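Local coordinates for thiamin pyrophosphokinase family protein (Enterococcus faecalis, PDB 3MEL) that probably makes thiamine diphosphate from thiamine by transferring diphosphate from ATP, and binds thiamine diphosphate and magnesium, at residues A[142-147]-A[198-203]; A[164-169]-A[176-181]; A[159-164]-A[203-208]. All blocks are in the same frame, centred on the assembly; numbering follows the deposited sequence.

Contact 1: A[142-147]-A[198-203]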
loop_
_atom_site.group_PDB
_atom_site.type_symbol
_atom_site.label_atom_id
_atom_site.label_comp_id
_atom_site.label_asym_id
_atom_site.label_seq_id
_atom_site.Cartn_x
_atom_site.Cartn_y
_atom_site.Cartn_z
ATOM N N PRO A 142 -2.268 14.628 15.454
ATOM C CA PRO A 142 -3.478 15.021 16.187
ATOM C C PRO A 142 -3.794 16.510 16.105
ATOM O O PRO A 142 -2.974 17.355 16.462
ATOM C CB PRO A 142 -3.133 14.663 17.631
ATOM C CG PRO A 142 -2.204 13.541 17.512
ATOM C CD PRO A 142 -1.355 13.844 16.305
ATOM N N GLY A 143 -5.002 16.823 15.657
ATOM C CA GLY A 143 -5.454 18.195 15.630
ATOM C C GLY A 143 -6.882 18.244 15.144
ATOM O O GLY A 143 -7.609 17.261 15.252
ATOM N N SER A 144 -7.280 19.392 14.607
ATOM C CA SER A 144 -8.603 19.561 14.020
ATOM C C SER A 144 -8.399 20.191 12.647
ATOM O O SER A 144 -7.676 21.168 12.523
ATOM C CB SER A 144 -9.469 20.457 14.905
ATOM O OG SER A 144 -9.373 20.074 16.265
ATOM N N TYR A 145 -9.024 19.633 11.616
ATOM C CA TYR A 145 -8.645 19.970 10.252
ATOM C C TYR A 145 -9.806 20.111 9.274
ATOM O O TYR A 145 -10.877 19.519 9.456
ATOM C CB TYR A 145 -7.640 18.934 9.724
ATOM C CG TYR A 145 -6.442 18.796 10.626
ATOM C CD1 TYR A 145 -5.548 19.839 10.768
ATOM C CD2 TYR A 145 -6.215 17.640 11.354
ATOM C CE1 TYR A 145 -4.465 19.739 11.598
ATOM C CE2 TYR A 145 -5.131 17.536 12.190
ATOM C CZ TYR A 145 -4.259 18.597 12.308
ATOM O OH TYR A 145 -3.162 18.527 13.136
ATOM N N ILE A 146 -9.583 20.921 8.244
ATOM C CA ILE A 146 -10.471 20.950 7.092
ATOM C C ILE A 146 -9.751 20.269 5.932
ATOM O O ILE A 146 -8.551 20.450 5.737
ATOM C CB ILE A 146 -10.917 22.390 6.719
ATOM C CG1 ILE A 146 -9.686 23.294 6.573
ATOM C CG2 ILE A 146 -11.878 22.928 7.770
ATOM C CD1 ILE A 146 -9.978 24.780 6.276
ATOM N N VAL A 147 -10.478 19.455 5.185
ATOM C CA VAL A 147 -9.884 18.689 4.111
ATOM C C VAL A 147 -10.538 19.090 2.799
ATOM O O VAL A 147 -11.607 18.583 2.456
ATOM C CB VAL A 147 -10.070 17.181 4.349
ATOM C CG1 VAL A 147 -9.504 16.383 3.190
ATOM C CG2 VAL A 147 -9.430 16.772 5.673
ATOM N N ALA A 198 -14.296 17.654 7.338
ATOM C CA ALA A 198 -13.514 17.996 8.515
ATOM C C ALA A 198 -13.377 16.792 9.448
ATOM O O ALA A 198 -14.167 15.851 9.370
ATOM C CB ALA A 198 -14.121 19.181 9.239
ATOM N N PHE A 199 -12.356 16.816 10.306
ATOM C CA PHE A 199 -12.108 15.727 11.247
ATOM C C PHE A 199 -11.088 16.135 12.295
ATOM O O PHE A 199 -10.302 17.058 12.087
ATOM C CB PHE A 199 -11.594 14.486 10.518
ATOM C CG PHE A 199 -10.123 14.542 10.182
ATOM C CD1 PHE A 199 -9.193 13.864 10.961
ATOM C CD2 PHE A 199 -9.670 15.271 9.084
ATOM C CE1 PHE A 199 -7.828 13.904 10.655
ATOM C CE2 PHE A 199 -8.299 15.319 8.760
ATOM C CZ PHE A 199 -7.377 14.634 9.549
ATOM N N SER A 200 -11.091 15.424 13.419
ATOM C CA SER A 200 -10.148 15.699 14.496
ATOM C C SER A 200 -9.862 14.447 15.321
ATOM O O SER A 200 -10.610 13.466 15.262
ATOM C CB SER A 200 -10.635 16.852 15.387
ATOM O OG SER A 200 -12.050 16.887 15.467
ATOM N N PHE A 201 -8.757 14.488 16.062
ATOM C CA PHE A 201 -8.310 13.366 16.869
ATOM C C PHE A 201 -7.185 13.787 17.812
ATOM O O PHE A 201 -6.542 14.822 17.601
ATOM C CB PHE A 201 -7.923 12.174 15.988
ATOM C CG PHE A 201 -6.717 12.400 15.112
ATOM C CD1 PHE A 201 -5.485 11.854 15.448
ATOM C CD2 PHE A 201 -6.819 13.106 13.931
ATOM C CE1 PHE A 201 -4.380 12.039 14.642
ATOM C CE2 PHE A 201 -5.713 13.288 13.121
ATOM C CZ PHE A 201 -4.493 12.758 13.478
ATOM N N ASP A 202 -6.963 13.002 18.861
ATOM C CA ASP A 202 -6.067 13.413 19.939
ATOM C C ASP A 202 -4.722 12.721 19.883
ATOM O O ASP A 202 -3.741 13.245 20.396
ATOM C CB ASP A 202 -6.691 13.122 21.308
ATOM C CG ASP A 202 -7.925 13.967 21.601
ATOM O OD1 ASP A 202 -8.183 14.957 20.879
ATOM O OD2 ASP A 202 -8.633 13.623 22.573
ATOM N N ALA A 203 -4.674 11.539 19.282
ATOM C CA ALA A 203 -3.467 10.724 19.336
ATOM C C ALA A 203 -3.336 9.803 18.134
ATOM O O ALA A 203 -4.337 9.250 17.649
ATOM C CB ALA A 203 -3.433 9.910 20.619
#
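In F199, chi1 of 80° sets CG between the backbone N and the carbonyl carbon, and the ring beyond it presents CZ to Y145 and CE2 to V147. Facing it, Y145 holds CG anti to the carbonyl carbon (chi1 -55°). The two rings meet through Y145 CD2 and F199 CZ, 3.7 Å apart. Their planes stand at 48°, an oblique pairing. At the edge of the F199 ring V147 adds a methyl, with CG2 3.6 Å from CE2 of F199. F201 is met differently: P142 CA lies over one face of the F201 ring, 3.8 Å from its centroid, in a CH-pi contact. The far end of Y145 leaves the contact, OH bonding to A141 O.

The backbones run antiparallel under these rings. Y145 and F199 form a hydrogen-bonded pair, with Y145 N to F199 O at 2.9 Å. The return bond, F199 N to Y145 O, measures 3.2 Å. Two residues further along, F201 N reaches G143 O at 3.1 Å. S144 and S200 are a non-hydrogen-bonded pair whose side chains lie on the sheet face away from the aromatic residues. A separate magnesium ion, away from the D30 and D49 site, lies about 3 Å from the S200 side chain.

F199 also touches L167 and L169 of the strand beyond and reaches I206 and V208 of strand 206-211 in the other sheet. Strand 144-148 is one edge of a three-stranded antiparallel sheet with 196-200 in the middle, its aromatic face packed against a second sheet: a beta sandwich, as in the vitamin B1 binding domain of thiamin pyrophosphokinases.

Contact 2: A[164-169]-A[176-181]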
loop_
_atom_site.group_PDB
_atom_site.type_symbol
_atom_site.label_atom_id
_atom_site.label_comp_id
_atom_site.label_asym_id
_atom_site.label_seq_id
_atom_site.Cartn_x
_atom_site.Cartn_y
_atom_site.Cartn_z
ATOM N N VAL A 164 -5.583 5.139 16.741
ATOM C CA VAL A 164 -5.973 6.545 16.915
ATOM C C VAL A 164 -6.991 6.693 18.056
ATOM O O VAL A 164 -7.725 5.764 18.359
ATOM C CB VAL A 164 -6.507 7.170 15.585
ATOM C CG1 VAL A 164 -7.440 8.339 15.852
ATOM C CG2 VAL A 164 -5.366 7.609 14.712
ATOM N N GLU A 165 -7.015 7.861 18.690
ATOM C CA GLU A 165 -7.940 8.120 19.787
ATOM C C GLU A 165 -8.869 9.308 19.528
ATOM O O GLU A 165 -8.444 10.338 18.996
ATOM C CB GLU A 165 -7.181 8.347 21.084
ATOM C CG GLU A 165 -6.830 7.073 21.825
ATOM C CD GLU A 165 -6.060 7.359 23.101
ATOM O OE1 GLU A 165 -5.769 8.555 23.355
ATOM O OE2 GLU A 165 -5.746 6.394 23.843
ATOM N N ASN A 166 -10.135 9.152 19.928
ATOM C CA ASN A 166 -11.139 10.211 19.837
ATOM C C ASN A 166 -11.204 10.759 18.426
ATOM O O ASN A 166 -10.925 11.930 18.193
ATOM C CB ASN A 166 -10.845 11.326 20.855
ATOM C CG ASN A 166 -11.983 12.325 20.993
ATOM O OD1 ASN A 166 -13.165 11.977 20.887
ATOM N ND2 ASN A 166 -11.628 13.585 21.232
ATOM N N LEU A 167 -11.562 9.906 17.475
ATOM C CA LEU A 167 -11.615 10.324 16.080
ATOM C C LEU A 167 -13.017 10.775 15.691
ATOM O O LEU A 167 -13.912 9.941 15.501
ATOM C CB LEU A 167 -11.143 9.199 15.146
ATOM C CG LEU A 167 -11.310 9.483 13.651
ATOM C CD1 LEU A 167 -10.686 10.802 13.287
ATOM C CD2 LEU A 167 -10.740 8.378 12.815
ATOM N N THR A 168 -13.203 12.092 15.582
ATOM C CA THR A 168 -14.475 12.668 15.159
ATOM C C THR A 168 -14.294 13.150 13.737
ATOM O O THR A 168 -13.236 13.641 13.371
ATOM C CB THR A 168 -14.901 13.860 16.044
ATOM O OG1 THR A 168 -14.960 13.465 17.420
ATOM C CG2 THR A 168 -16.266 14.366 15.626
ATOM N N LEU A 169 -15.329 13.038 12.928
ATOM C CA LEU A 169 -15.167 13.230 11.504
ATOM C C LEU A 169 -16.511 13.645 10.892
ATOM O O LEU A 169 -17.459 12.875 10.890
ATOM C CB LEU A 169 -14.585 11.926 10.936
ATOM C CG LEU A 169 -14.719 11.275 9.560
ATOM C CD1 LEU A 169 -14.026 9.930 9.600
ATOM C CD2 LEU A 169 -16.163 11.085 9.167
ATOM N N LEU A 176 -17.751 9.299 11.897
ATOM C CA LEU A 176 -17.334 8.653 13.120
ATOM C C LEU A 176 -17.467 9.767 14.106
ATOM O O LEU A 176 -17.433 10.935 13.726
ATOM C CB LEU A 176 -15.872 8.219 13.072
ATOM C CG LEU A 176 -15.479 7.194 12.021
ATOM C CD1 LEU A 176 -13.970 7.087 11.974
ATOM C CD2 LEU A 176 -16.155 5.840 12.268
ATOM N N THR A 177 -17.624 9.428 15.374
ATOM C CA THR A 177 -17.710 10.473 16.365
ATOM C C THR A 177 -17.172 9.991 17.706
ATOM O O THR A 177 -17.705 9.059 18.298
ATOM C CB THR A 177 -19.147 11.091 16.427
ATOM O OG1 THR A 177 -19.556 11.249 17.786
ATOM C CG2 THR A 177 -20.158 10.236 15.667
ATOM N N ASN A 178 -16.082 10.620 18.146
ATOM C CA ASN A 178 -15.406 10.264 19.387
ATOM C C ASN A 178 -14.902 8.816 19.357
ATOM O O ASN A 178 -14.805 8.144 20.391
ATOM C CB ASN A 178 -16.340 10.510 20.568
ATOM C CG ASN A 178 -16.760 11.970 20.683
ATOM O OD1 ASN A 178 -15.957 12.823 21.075
ATOM N ND2 ASN A 178 -18.021 12.268 20.340
ATOM N N GLN A 179 -14.570 8.364 18.152
ATOM C CA GLN A 179 -14.213 6.979 17.874
ATOM C C GLN A 179 -12.822 6.610 18.365
ATOM O O GLN A 179 -11.845 7.269 18.014
ATOM C CB GLN A 179 -14.251 6.751 16.369
ATOM C CG GLN A 179 -14.003 5.334 15.955
ATOM C CD GLN A 179 -15.085 4.417 16.466
ATOM O OE1 GLN A 179 -16.186 4.381 15.914
ATOM N NE2 GLN A 179 -14.790 3.681 17.538
ATOM N N ASP A 180 -12.720 5.557 19.169
ATOM C CA ASP A 180 -11.407 4.992 19.455
ATOM C C ASP A 180 -11.110 3.928 18.406
ATOM O O ASP A 180 -11.985 3.146 18.036
ATOM C CB ASP A 180 -11.311 4.429 20.875
ATOM C CG ASP A 180 -10.996 5.500 21.907
ATOM O OD1 ASP A 180 -10.928 6.693 21.535
ATOM O OD2 ASP A 180 -10.816 5.152 23.094
ATOM N N VAL A 181 -9.883 3.952 17.899
ATOM C CA VAL A 181 -9.434 3.058 16.841
ATOM C C VAL A 181 -8.231 2.320 17.413
ATOM O O VAL A 181 -7.137 2.869 17.468
ATOM C CB VAL A 181 -9.029 3.858 15.564
ATOM C CG1 VAL A 181 -8.526 2.939 14.475
ATOM C CG2 VAL A 181 -10.196 4.665 15.045
#
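V164 and V181 pair through their backbones at one end of the contact, V181 N giving a bond of 2.9 Å to V164 O, while the bond from V164 N to V181 O is weak. Further along, L167 N meets Q179 O at 2.7 Å, and Q179 N returns a bond to L167 O from above the carbonyl plane. Between these two pairs the register slips by one: N166 and L167 both face Q179 in a G1 beta bulge, with N166 in the left-handed backbone region (phi 53°). The chain turns a corner there, and again at N178.

Side-chain acceptors take up N-H groups at both corners. D180 OD1 receives N166 N at 3.0 Å, in a nearly straight bond (166°) directed nearly along the C-O axis of the carboxylate. T168 holds OG1 anti to its carbonyl carbon (chi1 -56°), and there the hydroxyl oxygen accepts a bond from N178 N, 3.1 Å away. Away from the contact, N166 ND2 bonds to D202 OD2, and a bound magnesium ion lies about 3 Å from the N166 side chain.

The apolar part gathers around L176. Its CD1 touches L167 CD2 at 3.6 Å and also L169 CD1 at 3.7 Å, both side chains crossing it at a slant. Y187 of strand 185-190 packs on L176 and V181, and C160 on L167 and V181.

E165 and D180 bring carboxylates near each other, OE2 of E165 being 5.3 Å from D180 OD2; this may slightly disfavour ionisation of either. The chemistry implies a division of labour: leucines and valines carry the apolar packing on one face, beside Q179, while D180 and T168 accept the N-H groups at the corners.

Contact 3: A[159-164]-A[203-208]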
loop_
_atom_site.group_PDB
_atom_site.type_symbol
_atom_site.label_atom_id
_atom_site.label_comp_id
_atom_site.label_asym_id
_atom_site.label_seq_id
_atom_site.Cartn_x
_atom_site.Cartn_y
_atom_site.Cartn_z
ATOM N N CYS A 159 -7.167 6.722 6.863
ATOM C CA CYS A 159 -6.346 5.551 7.087
ATOM C C CYS A 159 -5.525 5.800 8.339
ATOM O O CYS A 159 -4.640 6.645 8.344
ATOM C CB CYS A 159 -5.461 5.342 5.870
ATOM S SG CYS A 159 -6.427 5.097 4.373
ATOM N N CYS A 160 -5.869 5.121 9.423
ATOM C CA CYS A 160 -5.157 5.289 10.679
ATOM C C CYS A 160 -3.929 4.401 10.681
ATOM O O CYS A 160 -4.047 3.174 10.722
ATOM C CB CYS A 160 -6.062 4.923 11.851
ATOM S SG CYS A 160 -7.575 5.882 11.876
ATOM N N LEU A 161 -2.752 5.009 10.630
ATOM C CA LEU A 161 -1.535 4.236 10.508
ATOM C C LEU A 161 -1.171 3.599 11.849
ATOM O O LEU A 161 -0.429 2.590 11.921
ATOM C CB LEU A 161 -0.409 5.113 9.982
ATOM C CG LEU A 161 -0.734 5.734 8.626
ATOM C CD1 LEU A 161 0.379 6.685 8.208
ATOM C CD2 LEU A 161 -0.983 4.643 7.582
ATOM N N THR A 162 -1.724 4.182 12.905
ATOM C CA THR A 162 -1.493 3.713 14.250
ATOM C C THR A 162 -2.817 3.683 14.968
ATOM O O THR A 162 -3.780 4.274 14.498
ATOM C CB THR A 162 -0.652 4.711 15.002
ATOM O OG1 THR A 162 -1.424 5.900 15.178
ATOM C CG2 THR A 162 0.611 5.016 14.233
ATOM N N PRO A 163 -2.867 3.031 16.137
ATOM C CA PRO A 163 -4.097 3.193 16.916
ATOM C C PRO A 163 -4.373 4.692 17.079
ATOM O O PRO A 163 -3.466 5.425 17.496
ATOM C CB PRO A 163 -3.738 2.585 18.281
ATOM C CG PRO A 163 -2.471 1.835 18.082
ATOM C CD PRO A 163 -1.766 2.454 16.929
ATOM N N VAL A 164 -5.583 5.139 16.741
ATOM C CA VAL A 164 -5.973 6.545 16.915
ATOM C C VAL A 164 -6.991 6.693 18.056
ATOM O O VAL A 164 -7.725 5.764 18.359
ATOM C CB VAL A 164 -6.507 7.170 15.585
ATOM C CG1 VAL A 164 -7.440 8.339 15.852
ATOM C CG2 VAL A 164 -5.366 7.609 14.712
ATOM N N ALA A 203 -4.674 11.539 19.282
ATOM C CA ALA A 203 -3.467 10.724 19.336
ATOM C C ALA A 203 -3.336 9.803 18.134
ATOM O O ALA A 203 -4.337 9.250 17.649
ATOM C CB ALA A 203 -3.433 9.910 20.619
ATOM N N GLY A 204 -2.098 9.636 17.665
ATOM C CA GLY A 204 -1.819 8.744 16.554
ATOM C C GLY A 204 -1.501 9.488 15.274
ATOM O O GLY A 204 -1.245 10.686 15.284
HETATM N N MSE A 205 -1.501 8.777 14.158
HETATM C CA MSE A 205 -1.278 9.443 12.903
HETATM C C MSE A 205 -2.155 8.902 11.811
HETATM O O MSE A 205 -2.309 7.701 11.664
HETATM C CB MSE A 205 0.176 9.374 12.487
HETATM C CG MSE A 205 0.720 10.738 12.098
HETATM SE SE MSE A 205 2.324 10.602 11.030
HETATM C CE MSE A 205 1.720 9.342 9.679
ATOM N N ILE A 206 -2.738 9.818 11.046
ATOM C CA ILE A 206 -3.650 9.441 9.983
ATOM C C ILE A 206 -3.136 9.910 8.637
ATOM O O ILE A 206 -2.470 10.951 8.507
ATOM C CB ILE A 206 -5.070 9.988 10.214
ATOM C CG1 ILE A 206 -5.529 9.675 11.637
ATOM C CG2 ILE A 206 -6.038 9.398 9.195
ATOM C CD1 ILE A 206 -6.800 10.369 12.024
ATOM N N ALA A 207 -3.439 9.099 7.639
ATOM C CA ALA A 207 -3.115 9.424 6.278
ATOM C C ALA A 207 -4.437 9.680 5.607
ATOM O O ALA A 207 -5.204 8.750 5.364
ATOM C CB ALA A 207 -2.395 8.250 5.605
ATOM N N VAL A 208 -4.736 10.937 5.330
ATOM C CA VAL A 208 -5.951 11.210 4.602
ATOM C C VAL A 208 -5.676 10.864 3.150
ATOM O O VAL A 208 -4.672 11.312 2.584
ATOM C CB VAL A 208 -6.369 12.669 4.771
ATOM C CG1 VAL A 208 -7.491 13.019 3.812
ATOM C CG2 VAL A 208 -6.778 12.918 6.212
#
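A207 N donates to C159 O at 2.8 Å, nearly straight (174°) and in the carbonyl plane. The reverse bond, C159 N to A207 O, is longer at 3.2 Å and comes in from above the plane of that carbonyl. Together they make a hydrogen-bonded antiparallel pair and join strands 155-160 and 206-211, neighbours in the large mixed sheet that runs on into the vitamin B1 binding half of the protein. L161 N continues the pattern beyond the end of its strand, reaching M205 O at 2.9 Å.

Beyond C160 the chain leaves the strand; from T162 a side chain replaces the backbone as partner. T162 OG1 sits between its own backbone N and carbonyl carbon (chi1 67°) and accepts a bond from M205 N at 3.1 Å. The same hydroxyl donates to P163 O from well above that carbonyl's plane. G204 CA lies close to this oxygen.

Packing surrounds these bonds. C159 CB faces A207 CB on one side of the sheet. L161 CD1 approaches A207 CB at 4.1 Å and also meets CE of M205, a selenomethionine whose chain bends at chi3. Y139 of strand 135-140 packs on L161, M205 and A207, and W114 of the second subunit also lies against L161, which brings the contact up to the dimer partner. On the other side I206 CG1 meets C160 SG loosely, and V164 crosses I206 at about a right angle, its CG2 3.7 Å from I206 CG1.

Coming from the N terminus, the chain enters contact 1 at 142-147, then runs along strand 155-160 into contact 3 at 159-164. V164 passes directly into contact 2, where 176-181 folds back on 164-169 and closes the shortest loop, nested within those of both other contacts. After strand 185-190 the chain returns through 198-203, closing contact 1, and at A203 moves straight into 203-208, closing contact 3; these two loops cross. Contact 1 lies in the three-stranded sheet and contact 3 in the mixed sheet. Residues 167-169 lie beside 196-200 as the third strand, with probable bonds S200 N to T168 O and E165 N to A203 O; L167 and V164 pack on I206 of the mixed sheet.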